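Local coordinates for D-3-phosphoglycerate dehydrogenase-related protein (Vibrio cholerae, PDB 4S1V), which probably catalyses the NAD-dependent oxidation of 3-phospho-D-glycerate or a related D-2-hydroxy acid, as a member of the D-isomer-specific 2-hydroxyacid dehydrogenase family, at residues C[115-120]-C[259-264]; C[122-127]-C[134-139]; C[143-148]-C[167-172]; C[198-203]-C[222-227]. All blocks are in the same frame, centred on the assembly; numbering follows the deposited sequence.

Contact 1. Residues C[115-120]-C[259-264]; sequences LAASRH and QAAVDV
Gln259 meets Ala117 and His120 with an outstretched side chain: CG is anti to its own carbonyl carbon, and CD continues trans beyond it (chi2 -178°), which carries the amide to the last turn of the facing helix. There NE2 donates to Ala117 O at 2.8 Å with an N-H...O angle of 149°. The acceptor lies close to the amide plane of Gln259, whereas NE2 stands above the carbonyl plane of Ala117. The bond supplements a helix end in which the bond from His120 N to the same Ala117 O is weak, at 3.4 Å; His120 closes the turn as a Schellman motif. The other amide arm also has a neighbour, with Gln259 OE1 3.2 Å from His120 CE1 and approaching the ring obliquely. Beside this polar pair, Ala117 CB packs on Ala261 CB at 4.2 Å, two small groups, consistent with the 8.7 Å closest approach of the segment axes. Helix 115-119 runs nearly antiparallel to strand 259-262 (153°). The strand lies between 233-236 and 283-285 in the parallel sheet; Leu233 and Leu284 of those neighbours also touch Ala117, while Ala260 turns away from the helix to meet Met252 of helix 247-254.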
loop_
_atom_site.group_PDB
_atom_site.type_symbol
_atom_site.label_atom_id
_atom_site.label_comp_id
_atom_site.label_asym_id
_atom_site.label_seq_id
_atom_site.Cartn_x
_atom_site.Cartn_y
_atom_site.Cartn_z
ATOM N N LEU C 115 2.259 19.418 11.068
ATOM C CA LEU C 115 3.417 18.556 11.294
ATOM C C LEU C 115 3.189 17.123 10.834
ATOM O O LEU C 115 4.084 16.524 10.245
ATOM C CB LEU C 115 3.839 18.588 12.761
ATOM C CG LEU C 115 4.629 19.795 13.262
ATOM C CD1 LEU C 115 4.580 19.829 14.786
ATOM C CD2 LEU C 115 6.077 19.776 12.778
ATOM N N ALA C 116 1.993 16.583 11.089
ATOM C CA ALA C 116 1.631 15.232 10.635
ATOM C C ALA C 116 1.633 15.120 9.107
ATOM O O ALA C 116 2.165 14.164 8.539
ATOM C CB ALA C 116 0.273 14.822 11.186
ATOM N N ALA C 117 1.026 16.106 8.456
ATOM C CA ALA C 117 0.965 16.165 7.000
ATOM C C ALA C 117 2.367 16.276 6.408
ATOM O O ALA C 117 2.708 15.571 5.460
ATOM C CB ALA C 117 0.100 17.338 6.560
ATOM N N SER C 118 3.177 17.154 6.989
ATOM C CA SER C 118 4.533 17.398 6.503
ATOM C C SER C 118 5.367 16.135 6.558
ATOM O O SER C 118 6.165 15.882 5.664
ATOM C CB SER C 118 5.218 18.501 7.309
ATOM O OG SER C 118 4.603 19.749 7.068
ATOM N N ARG C 119 5.176 15.330 7.597
ATOM C CA ARG C 119 6.045 14.179 7.778
ATOM C C ARG C 119 5.405 12.842 7.411
ATOM O O ARG C 119 6.014 11.795 7.633
ATOM C CB ARG C 119 6.646 14.167 9.191
ATOM C CG ARG C 119 7.487 15.399 9.525
ATOM C CD ARG C 119 8.788 15.492 8.722
ATOM N NE ARG C 119 9.758 14.476 9.127
ATOM C CZ ARG C 119 10.741 14.659 10.005
ATOM N NH1 ARG C 119 10.933 15.842 10.585
ATOM N NH2 ARG C 119 11.552 13.652 10.289
ATOM N N HIS C 120 4.208 12.896 6.813
ATOM C CA HIS C 120 3.426 11.708 6.427
ATOM C C HIS C 120 3.212 10.763 7.565
ATOM O O HIS C 120 3.224 9.542 7.393
ATOM C CB HIS C 120 4.060 10.979 5.246
ATOM C CG HIS C 120 4.251 11.849 4.033
ATOM N ND1 HIS C 120 3.228 12.470 3.426
ATOM C CD2 HIS C 120 5.401 12.185 3.320
ATOM C CE1 HIS C 120 3.694 13.170 2.370
ATOM N NE2 HIS C 120 5.028 12.995 2.312
ATOM N N GLN C 259 -0.040 18.916 -1.325
ATOM C CA GLN C 259 -0.654 18.363 -0.133
ATOM C C GLN C 259 -1.715 19.283 0.471
ATOM O O GLN C 259 -1.744 20.487 0.213
ATOM C CB GLN C 259 0.422 18.049 0.906
ATOM C CG GLN C 259 1.157 16.747 0.656
ATOM C CD GLN C 259 2.187 16.453 1.727
ATOM O OE1 GLN C 259 3.356 16.242 1.420
ATOM N NE2 GLN C 259 1.758 16.440 2.991
ATOM N N ALA C 260 -2.596 18.696 1.272
ATOM C CA ALA C 260 -3.586 19.460 2.007
ATOM C C ALA C 260 -3.827 18.803 3.357
ATOM O O ALA C 260 -3.551 17.618 3.534
ATOM C CB ALA C 260 -4.881 19.591 1.215
ATOM N N ALA C 261 -4.297 19.593 4.316
ATOM C CA ALA C 261 -4.725 19.080 5.601
ATOM C C ALA C 261 -5.994 19.840 5.980
ATOM O O ALA C 261 -6.009 21.072 5.953
ATOM C CB ALA C 261 -3.635 19.287 6.641
ATOM N N VAL C 262 -7.063 19.109 6.290
ATOM C CA VAL C 262 -8.343 19.726 6.650
ATOM C C VAL C 262 -8.941 19.139 7.932
ATOM O O VAL C 262 -8.793 17.946 8.214
ATOM C CB VAL C 262 -9.377 19.680 5.495
ATOM C CG1 VAL C 262 -8.944 20.588 4.356
ATOM C CG2 VAL C 262 -9.600 18.256 4.995
ATOM N N ASP C 263 -9.610 19.992 8.700
ATOM C CA ASP C 263 -10.287 19.600 9.935
ATOM C C ASP C 263 -11.792 19.705 9.735
ATOM O O ASP C 263 -12.583 19.247 10.560
ATOM C CB ASP C 263 -9.847 20.537 11.076
ATOM C CG ASP C 263 -10.130 19.964 12.462
ATOM O OD1 ASP C 263 -9.936 18.747 12.657
ATOM O OD2 ASP C 263 -10.538 20.729 13.370
ATOM N N VAL C 264 -12.171 20.317 8.620
ATOM C CA VAL C 264 -13.522 20.814 8.403
ATOM C C VAL C 264 -14.009 20.498 6.985
ATOM O O VAL C 264 -13.203 20.361 6.060
ATOM C CB VAL C 264 -13.601 22.335 8.678
ATOM C CG1 VAL C 264 -13.427 22.613 10.164
ATOM C CG2 VAL C 264 -12.552 23.089 7.872
#

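Contact 2. Residues C[122-127]-C[134-139]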
loop_
_atom_site.group_PDB
_atom_site.type_symbol
_atom_site.label_atom_id
_atom_site.label_comp_id
_atom_site.label_asym_id
_atom_site.label_seq_id
_atom_site.Cartn_x
_atom_site.Cartn_y
_atom_site.Cartn_z
ATOM N N PRO C 122 0.623 9.768 9.649
ATOM C CA PRO C 122 -0.406 8.721 9.770
ATOM C C PRO C 122 -0.161 7.496 8.876
ATOM O O PRO C 122 -0.352 6.366 9.329
ATOM C CB PRO C 122 -1.705 9.441 9.360
ATOM C CG PRO C 122 -1.410 10.901 9.487
ATOM C CD PRO C 122 0.046 11.036 9.155
ATOM N N SER C 123 0.274 7.725 7.635
ATOM C CA SER C 123 0.564 6.634 6.695
ATOM C C SER C 123 1.760 5.797 7.140
ATOM O O SER C 123 1.740 4.579 7.015
ATOM C CB SER C 123 0.823 7.171 5.282
ATOM O OG SER C 123 -0.223 8.024 4.868
ATOM N N TYR C 124 2.808 6.461 7.624
ATOM C CA TYR C 124 3.985 5.768 8.155
ATOM C C TYR C 124 3.581 4.839 9.303
ATOM O O TYR C 124 3.943 3.663 9.317
ATOM C CB TYR C 124 5.045 6.769 8.642
ATOM C CG TYR C 124 6.101 7.189 7.626
ATOM C CD1 TYR C 124 6.890 6.241 6.968
ATOM C CD2 TYR C 124 6.346 8.535 7.367
ATOM C CE1 TYR C 124 7.876 6.622 6.070
ATOM C CE2 TYR C 124 7.332 8.932 6.466
ATOM C CZ TYR C 124 8.093 7.973 5.820
ATOM O OH TYR C 124 9.066 8.361 4.933
ATOM N N ILE C 125 2.828 5.391 10.254
ATOM C CA ILE C 125 2.323 4.665 11.416
ATOM C C ILE C 125 1.419 3.496 11.007
ATOM O O ILE C 125 1.622 2.365 11.451
ATOM C CB ILE C 125 1.609 5.632 12.392
ATOM C CG1 ILE C 125 2.652 6.542 13.056
ATOM C CG2 ILE C 125 0.794 4.873 13.439
ATOM C CD1 ILE C 125 2.080 7.769 13.727
ATOM N N GLU C 126 0.449 3.763 10.139
ATOM C CA GLU C 126 -0.455 2.712 9.656
ATOM C C GLU C 126 0.279 1.568 8.943
ATOM O O GLU C 126 -0.059 0.394 9.136
ATOM C CB GLU C 126 -1.524 3.312 8.746
ATOM C CG GLU C 126 -2.533 2.318 8.204
ATOM C CD GLU C 126 -3.292 2.888 7.023
ATOM O OE1 GLU C 126 -4.178 3.742 7.241
ATOM O OE2 GLU C 126 -2.990 2.494 5.875
ATOM N N GLN C 127 1.275 1.905 8.122
ATOM C CA GLN C 127 2.069 0.890 7.430
ATOM C C GLN C 127 2.893 0.062 8.411
ATOM O O GLN C 127 3.068 -1.146 8.220
ATOM C CB GLN C 127 2.981 1.521 6.377
ATOM C CG GLN C 127 2.273 1.945 5.097
ATOM C CD GLN C 127 1.775 0.769 4.262
ATOM O OE1 GLN C 127 2.461 -0.246 4.116
ATOM N NE2 GLN C 127 0.585 0.914 3.695
ATOM N N GLN C 134 8.858 1.572 7.912
ATOM C CA GLN C 134 9.234 2.838 7.268
ATOM C C GLN C 134 8.676 2.973 5.838
ATOM O O GLN C 134 9.381 3.376 4.914
ATOM C CB GLN C 134 10.763 3.031 7.313
ATOM C CG GLN C 134 11.217 4.478 7.212
ATOM C CD GLN C 134 12.685 4.661 7.549
ATOM O OE1 GLN C 134 13.522 4.754 6.655
ATOM N NE2 GLN C 134 13.004 4.719 8.841
ATOM N N GLN C 135 7.403 2.627 5.669
ATOM C CA GLN C 135 6.705 2.808 4.392
ATOM C C GLN C 135 5.518 3.719 4.655
ATOM O O GLN C 135 5.026 3.795 5.783
ATOM C CB GLN C 135 6.200 1.467 3.816
ATOM C CG GLN C 135 7.263 0.429 3.463
ATOM C CD GLN C 135 8.261 0.915 2.422
ATOM O OE1 GLN C 135 7.918 1.670 1.515
ATOM N NE2 GLN C 135 9.507 0.475 2.549
ATOM N N ASN C 136 5.053 4.403 3.618
ATOM C CA ASN C 136 3.948 5.340 3.774
ATOM C C ASN C 136 2.988 5.355 2.577
ATOM O O ASN C 136 2.244 6.317 2.383
ATOM C CB ASN C 136 4.483 6.745 4.073
ATOM C CG ASN C 136 5.239 7.351 2.904
ATOM O OD1 ASN C 136 5.336 6.756 1.828
ATOM N ND2 ASN C 136 5.778 8.552 3.109
ATOM N N GLY C 137 3.012 4.285 1.785
ATOM C CA GLY C 137 2.159 4.177 0.600
ATOM C C GLY C 137 2.685 4.936 -0.605
ATOM O O GLY C 137 1.908 5.469 -1.388
ATOM N N GLY C 138 4.007 4.988 -0.752
ATOM C CA GLY C 138 4.635 5.610 -1.912
ATOM C C GLY C 138 4.602 7.131 -1.924
ATOM O O GLY C 138 4.703 7.752 -2.988
ATOM N N LEU C 139 4.475 7.741 -0.750
ATOM C CA LEU C 139 4.434 9.206 -0.657
ATOM C C LEU C 139 5.836 9.836 -0.594
ATOM O O LEU C 139 5.981 11.062 -0.677
ATOM C CB LEU C 139 3.583 9.654 0.540
ATOM C CG LEU C 139 2.095 9.280 0.550
ATOM C CD1 LEU C 139 1.411 9.845 1.788
ATOM C CD2 LEU C 139 1.395 9.768 -0.713
HETATM O O HOH W 1 6.121 2.208 8.264
#
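Tyr124 and Asn136 bring the two backbones to a CA-CA distance of 4.4 Å, and Tyr124 CA points its hydrogen at Gln135 O (3.3 Å, angle at H 172°), so the returning loop lies directly against helix 121-129. Asn136 CB sits over the centre of the Tyr124 ring, 3.8 Å from the centroid and 11° off the normal, a CH-pi contact. Its CG occupies the crowded position between backbone N and carbonyl carbon (chi1 67°); the amide follows the ring toward its hydroxyl end, with ND2 3.6 Å from CZ over the same face. That amide is held from both ends: OD1 accepts from Leu139 N in an Asx motif, and ND2 bonds to Gly140 O. On one side of Tyr124 along the helix, Ser123 CB abuts Asn136 O at 3.3 Å; on the other, Gln127 CB presses on Gln135 O at 3.1 Å. Water 1 joins the backbones, donating to Tyr124 O (2.8 Å) and accepting from Gln135 N (2.9 Å). Tyr124 OH and Gln135 NE2 bond to Gln11 and Tyr10 of the second subunit. With no direct hydrogen bond between the segments, cohesion rests on C-H contacts to two backbone carbonyls and a ring, plus one water, while the polar ends of Tyr124 and Gln135 bond to the second subunit.

Contact 3. Residues C[143-148]-C[167-172]; sequences RTLSGR and HVFGMP
Leu145 to Arg148 form a type II beta turn that meets the Schellman motif closed by Gly170 at the end of helix 157-168; in this Rossmann fold the first segment leads into strand 150-153 and the second into strand 173-176, so the contact joins the two ends of a beta-alpha unit. Among the hydrogen bonds, Arg148 N to Leu145 O closes the turn, and across the segments Gly147 N donates to Gly170 O at 2.9 Å and 164°, standing above the carbonyl plane. Both glycines have positive phi. A weaker polar approach runs alongside: Ser146 CA-H faces Phe169 O (3.2 Å, 130° at H). The apolar contacts centre on Leu145, whose CB lies 3.7 Å from Met171 SD and whose CD1 approaches Phe169 CD2 obliquely at 4.1 Å. Phe169 is also edge-to-face with Trp111 and stacks on Phe165 of the second subunit. Glu108 of that subunit accepts hydrogen bonds from Leu145 N and Ser146 N, placing the turn at the interface. The last group gathers carbons round Arg148 O: Pro172 CD at 3.4 Å, Met171 CB at 3.2 Å and, because chi3 (78°) bends the methionine back on itself, Met171 CE at 3.3 Å.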
loop_
_atom_site.group_PDB
_atom_site.type_symbol
_atom_site.label_atom_id
_atom_site.label_comp_id
_atom_site.label_asym_id
_atom_site.label_seq_id
_atom_site.Cartn_x
_atom_site.Cartn_y
_atom_site.Cartn_z
ATOM N N ARG C 143 8.975 16.465 4.949
ATOM C CA ARG C 143 9.730 17.716 4.843
ATOM C C ARG C 143 9.686 18.515 6.137
ATOM O O ARG C 143 8.657 18.537 6.824
ATOM C CB ARG C 143 9.173 18.575 3.704
ATOM C CG ARG C 143 9.452 18.028 2.313
ATOM C CD ARG C 143 8.514 18.634 1.283
ATOM N NE ARG C 143 8.819 20.041 1.027
ATOM C CZ ARG C 143 9.374 20.508 -0.089
ATOM N NH1 ARG C 143 9.690 19.692 -1.088
ATOM N NH2 ARG C 143 9.612 21.807 -0.204
ATOM N N THR C 144 10.802 19.165 6.471
ATOM C CA THR C 144 10.846 20.055 7.625
ATOM C C THR C 144 10.086 21.349 7.330
ATOM O O THR C 144 9.936 21.756 6.163
ATOM C CB THR C 144 12.295 20.401 8.046
ATOM O OG1 THR C 144 13.015 20.923 6.924
ATOM C CG2 THR C 144 13.017 19.184 8.573
ATOM N N LEU C 145 9.610 21.994 8.386
ATOM C CA LEU C 145 8.959 23.291 8.249
ATOM C C LEU C 145 9.979 24.426 8.222
ATOM O O LEU C 145 9.759 25.447 7.576
ATOM C CB LEU C 145 7.953 23.505 9.377
ATOM C CG LEU C 145 6.759 22.551 9.447
ATOM C CD1 LEU C 145 6.050 22.737 10.777
ATOM C CD2 LEU C 145 5.796 22.780 8.288
ATOM N N SER C 146 11.084 24.230 8.943
ATOM C CA SER C 146 12.180 25.193 9.043
ATOM C C SER C 146 12.605 25.686 7.668
ATOM O O SER C 146 12.937 24.882 6.802
ATOM C CB SER C 146 13.376 24.542 9.746
ATOM O OG SER C 146 14.421 25.479 9.938
ATOM N N GLY C 147 12.572 27.003 7.469
ATOM C CA GLY C 147 12.919 27.597 6.169
ATOM C C GLY C 147 11.738 27.857 5.242
ATOM O O GLY C 147 11.785 28.769 4.415
ATOM N N ARG C 148 10.677 27.059 5.368
ATOM C CA ARG C 148 9.488 27.209 4.523
ATOM C C ARG C 148 8.635 28.402 4.964
ATOM O O ARG C 148 8.488 28.653 6.160
ATOM C CB ARG C 148 8.657 25.909 4.515
ATOM C CG ARG C 148 9.303 24.749 3.762
ATOM C CD ARG C 148 8.419 23.504 3.715
ATOM N NE ARG C 148 7.416 23.567 2.651
ATOM C CZ ARG C 148 6.607 22.566 2.290
ATOM N NH1 ARG C 148 6.654 21.387 2.903
ATOM N NH2 ARG C 148 5.740 22.754 1.308
ATOM N N HIS C 167 7.196 30.699 13.694
ATOM C CA HIS C 167 8.388 31.475 13.997
ATOM C C HIS C 167 9.405 30.673 14.776
ATOM O O HIS C 167 10.566 30.636 14.400
ATOM C CB HIS C 167 8.011 32.768 14.719
ATOM C CG HIS C 167 9.195 33.619 15.087
ATOM N ND1 HIS C 167 9.917 34.281 14.173
ATOM C CD2 HIS C 167 9.769 33.901 16.327
ATOM C CE1 HIS C 167 10.913 34.951 14.786
ATOM N NE2 HIS C 167 10.817 34.718 16.106
ATOM N N VAL C 168 8.979 29.992 15.839
ATOM C CA VAL C 168 9.910 29.194 16.648
ATOM C C VAL C 168 10.427 27.966 15.884
ATOM O O VAL C 168 11.522 27.463 16.150
ATOM C CB VAL C 168 9.314 28.821 18.030
ATOM C CG1 VAL C 168 8.063 27.961 17.896
ATOM C CG2 VAL C 168 10.343 28.120 18.892
ATOM N N PHE C 169 9.637 27.504 14.921
ATOM C CA PHE C 169 10.064 26.452 14.004
ATOM C C PHE C 169 10.930 26.995 12.859
ATOM O O PHE C 169 11.355 26.232 12.005
ATOM C CB PHE C 169 8.846 25.679 13.456
ATOM C CG PHE C 169 8.385 24.556 14.346
ATOM C CD1 PHE C 169 7.762 24.822 15.571
ATOM C CD2 PHE C 169 8.571 23.231 13.965
ATOM C CE1 PHE C 169 7.338 23.788 16.393
ATOM C CE2 PHE C 169 8.148 22.190 14.782
ATOM C CZ PHE C 169 7.538 22.470 15.998
ATOM N N GLY C 170 11.183 28.304 12.839
ATOM C CA GLY C 170 12.103 28.896 11.851
ATOM C C GLY C 170 11.473 29.155 10.494
ATOM O O GLY C 170 12.141 29.076 9.454
ATOM N N MET C 171 10.180 29.465 10.503
ATOM C CA MET C 171 9.458 29.763 9.280
ATOM C C MET C 171 9.278 31.274 9.116
ATOM O O MET C 171 8.827 31.942 10.045
ATOM C CB MET C 171 8.081 29.083 9.272
ATOM C CG MET C 171 8.098 27.581 9.530
ATOM S SD MET C 171 6.455 26.850 9.391
ATOM C CE MET C 171 6.245 26.747 7.614
ATOM N N PRO C 172 9.624 31.819 7.929
ATOM C CA PRO C 172 9.150 33.181 7.639
ATOM C C PRO C 172 7.618 33.235 7.751
ATOM O O PRO C 172 6.934 32.268 7.405
ATOM C CB PRO C 172 9.575 33.408 6.182
ATOM C CG PRO C 172 10.703 32.456 5.941
ATOM C CD PRO C 172 10.475 31.272 6.854
#

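Contact 4. Residues C[198-203]-C[222-227]; sequences EFFAKA and KQDLLA
Phe200 and Asp224 make the central pair of this helix-helix contact, with Ala227 closing its outer end. The Phe200 ring receives Asp224 CB over its centre, 3.7 Å from the centroid and 8° off the normal, a CH-pi contact. Phe200 CG stands anti to the carbonyl carbon (chi1 -81°), on the side of the facing helix. The same ring meets backbone as well: CD2 comes within 3.1 Å of Asp224 O, a carbonyl that also accepts from Ala227 N in the last turn. The carboxylate of Asp224 has its partners elsewhere, since OD2 forms a salt bridge with Lys196 and accepts from Thr221 N, while the CB methylene meets the aromatic face. At the third residue the approach is through the backbone: Ala227 O lies 3.6 Å from Ala201 CA, and the CA atoms of these two residues are 5.7 Å apart. Leu225 adds a looser apolar touch, its CD2 4.5 Å from Phe200 CE2. Phe200 sits between helix 222-226 and the parallel sheet, touching Trp153 of strand 150-153 and Leu206 of strand 205-208, while Leu225 reaches Val251 of helix 247-254.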
loop_
_atom_site.group_PDB
_atom_site.type_symbol
_atom_site.label_atom_id
_atom_site.label_comp_id
_atom_site.label_asym_id
_atom_site.label_seq_id
_atom_site.Cartn_x
_atom_site.Cartn_y
_atom_site.Cartn_z
ATOM N N GLU C 198 0.026 37.474 -4.495
ATOM C CA GLU C 198 1.346 37.235 -3.895
ATOM C C GLU C 198 1.287 36.193 -2.763
ATOM O O GLU C 198 2.188 35.367 -2.624
ATOM C CB GLU C 198 1.959 38.550 -3.386
ATOM C CG GLU C 198 3.117 38.361 -2.414
ATOM C CD GLU C 198 3.820 39.656 -2.041
ATOM O OE1 GLU C 198 4.476 40.264 -2.913
ATOM O OE2 GLU C 198 3.741 40.054 -0.863
ATOM N N PHE C 199 0.226 36.244 -1.962
ATOM C CA PHE C 199 0.053 35.352 -0.823
ATOM C C PHE C 199 -0.000 33.893 -1.268
ATOM O O PHE C 199 0.732 33.065 -0.742
ATOM C CB PHE C 199 -1.198 35.750 -0.019
ATOM C CG PHE C 199 -1.472 34.876 1.185
ATOM C CD1 PHE C 199 -0.610 34.875 2.282
ATOM C CD2 PHE C 199 -2.611 34.074 1.230
ATOM C CE1 PHE C 199 -0.879 34.081 3.390
ATOM C CE2 PHE C 199 -2.885 33.281 2.337
ATOM C CZ PHE C 199 -2.017 33.279 3.416
ATOM N N PHE C 200 -0.837 33.583 -2.259
ATOM C CA PHE C 200 -0.924 32.210 -2.763
ATOM C C PHE C 200 0.316 31.754 -3.520
ATOM O O PHE C 200 0.672 30.575 -3.470
ATOM C CB PHE C 200 -2.199 31.988 -3.588
ATOM C CG PHE C 200 -3.412 31.747 -2.741
ATOM C CD1 PHE C 200 -4.097 32.809 -2.170
ATOM C CD2 PHE C 200 -3.852 30.452 -2.484
ATOM C CE1 PHE C 200 -5.208 32.591 -1.362
ATOM C CE2 PHE C 200 -4.962 30.225 -1.684
ATOM C CZ PHE C 200 -5.641 31.299 -1.122
ATOM N N ALA C 201 0.979 32.687 -4.202
ATOM C CA ALA C 201 2.190 32.362 -4.955
ATOM C C ALA C 201 3.378 32.009 -4.054
ATOM O O ALA C 201 4.156 31.111 -4.381
ATOM C CB ALA C 201 2.555 33.506 -5.896
ATOM N N LYS C 202 3.502 32.700 -2.920
ATOM C CA LYS C 202 4.710 32.629 -2.089
ATOM C C LYS C 202 4.633 31.686 -0.880
ATOM O O LYS C 202 5.663 31.273 -0.350
ATOM C CB LYS C 202 5.134 34.034 -1.636
ATOM C CG LYS C 202 5.491 34.964 -2.785
ATOM C CD LYS C 202 6.090 36.274 -2.295
ATOM C CE LYS C 202 6.509 37.141 -3.479
ATOM N NZ LYS C 202 7.475 38.210 -3.102
ATOM N N ALA C 203 3.431 31.329 -0.445
ATOM C CA ALA C 203 3.307 30.504 0.760
ATOM C C ALA C 203 3.706 29.062 0.468
ATOM O O ALA C 203 3.267 28.494 -0.525
ATOM C CB ALA C 203 1.894 30.568 1.313
ATOM N N LYS C 222 -10.834 28.374 -6.903
ATOM C CA LYS C 222 -10.031 27.326 -7.533
ATOM C C LYS C 222 -8.764 27.919 -8.154
ATOM O O LYS C 222 -7.691 27.317 -8.089
ATOM C CB LYS C 222 -10.839 26.570 -8.601
ATOM C CG LYS C 222 -10.104 25.380 -9.195
ATOM C CD LYS C 222 -10.948 24.657 -10.233
ATOM C CE LYS C 222 -10.425 23.252 -10.469
ATOM N NZ LYS C 222 -11.376 22.463 -11.301
ATOM N N GLN C 223 -8.901 29.104 -8.740
ATOM C CA GLN C 223 -7.775 29.825 -9.335
ATOM C C GLN C 223 -6.702 30.172 -8.292
ATOM O O GLN C 223 -5.512 30.072 -8.568
ATOM C CB GLN C 223 -8.267 31.069 -10.097
ATOM C CG GLN C 223 -9.101 30.756 -11.347
ATOM C CD GLN C 223 -10.611 30.589 -11.091
ATOM O OE1 GLN C 223 -11.051 30.107 -10.033
ATOM N NE2 GLN C 223 -11.412 30.978 -12.083
ATOM N N ASP C 224 -7.128 30.550 -7.088
ATOM C CA ASP C 224 -6.206 30.787 -5.973
ATOM C C ASP C 224 -5.404 29.528 -5.627
ATOM O O ASP C 224 -4.189 29.593 -5.467
ATOM C CB ASP C 224 -6.953 31.274 -4.727
ATOM C CG ASP C 224 -7.633 32.625 -4.924
ATOM O OD1 ASP C 224 -7.151 33.446 -5.738
ATOM O OD2 ASP C 224 -8.652 32.863 -4.236
ATOM N N LEU C 225 -6.088 28.388 -5.504
ATOM C CA LEU C 225 -5.402 27.118 -5.244
ATOM C C LEU C 225 -4.404 26.774 -6.349
ATOM O O LEU C 225 -3.292 26.319 -6.063
ATOM C CB LEU C 225 -6.396 25.971 -5.059
ATOM C CG LEU C 225 -7.423 26.086 -3.932
ATOM C CD1 LEU C 225 -8.338 24.876 -3.949
ATOM C CD2 LEU C 225 -6.763 26.243 -2.563
ATOM N N LEU C 226 -4.795 27.012 -7.601
ATOM C CA LEU C 226 -3.956 26.658 -8.758
ATOM C C LEU C 226 -2.696 27.515 -8.873
ATOM O O LEU C 226 -1.714 27.103 -9.498
ATOM C CB LEU C 226 -4.763 26.712 -10.061
ATOM C CG LEU C 226 -5.819 25.614 -10.240
ATOM C CD1 LEU C 226 -6.851 26.025 -11.281
ATOM C CD2 LEU C 226 -5.163 24.287 -10.598
ATOM N N ALA C 227 -2.728 28.693 -8.253
ATOM C CA ALA C 227 -1.589 29.604 -8.236
ATOM C C ALA C 227 -0.566 29.241 -7.160
ATOM O O ALA C 227 0.436 29.938 -7.003
ATOM C CB ALA C 227 -2.061 31.045 -8.063
#

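Contacts 1, 2 and 3 form a continuous region that also touches the second subunit. Contacts 1 and 2, with centres 14 Å apart, meet where His120 ND1 lies 3.6 Å from Leu139 CD1. Contacts 1 and 3 (15 Å) are joined by a probable hydrogen bond from Arg143 N to Ser118 O, 3.0 Å, and by packing of Leu115 on Leu145. Contact 4 stands apart, its nearest atoms about 7 Å from contact 3 and about 8 Å from contact 1. Along the chain, contacts 2, 3 and 4 all nest within the loop closed by contact 1. The chain between the segments of contact 3 holds strand 150-153 and most of helix 157-168, whose intervening glycine-rich turn probably binds NAD, as in other Rossmann dehydrogenases.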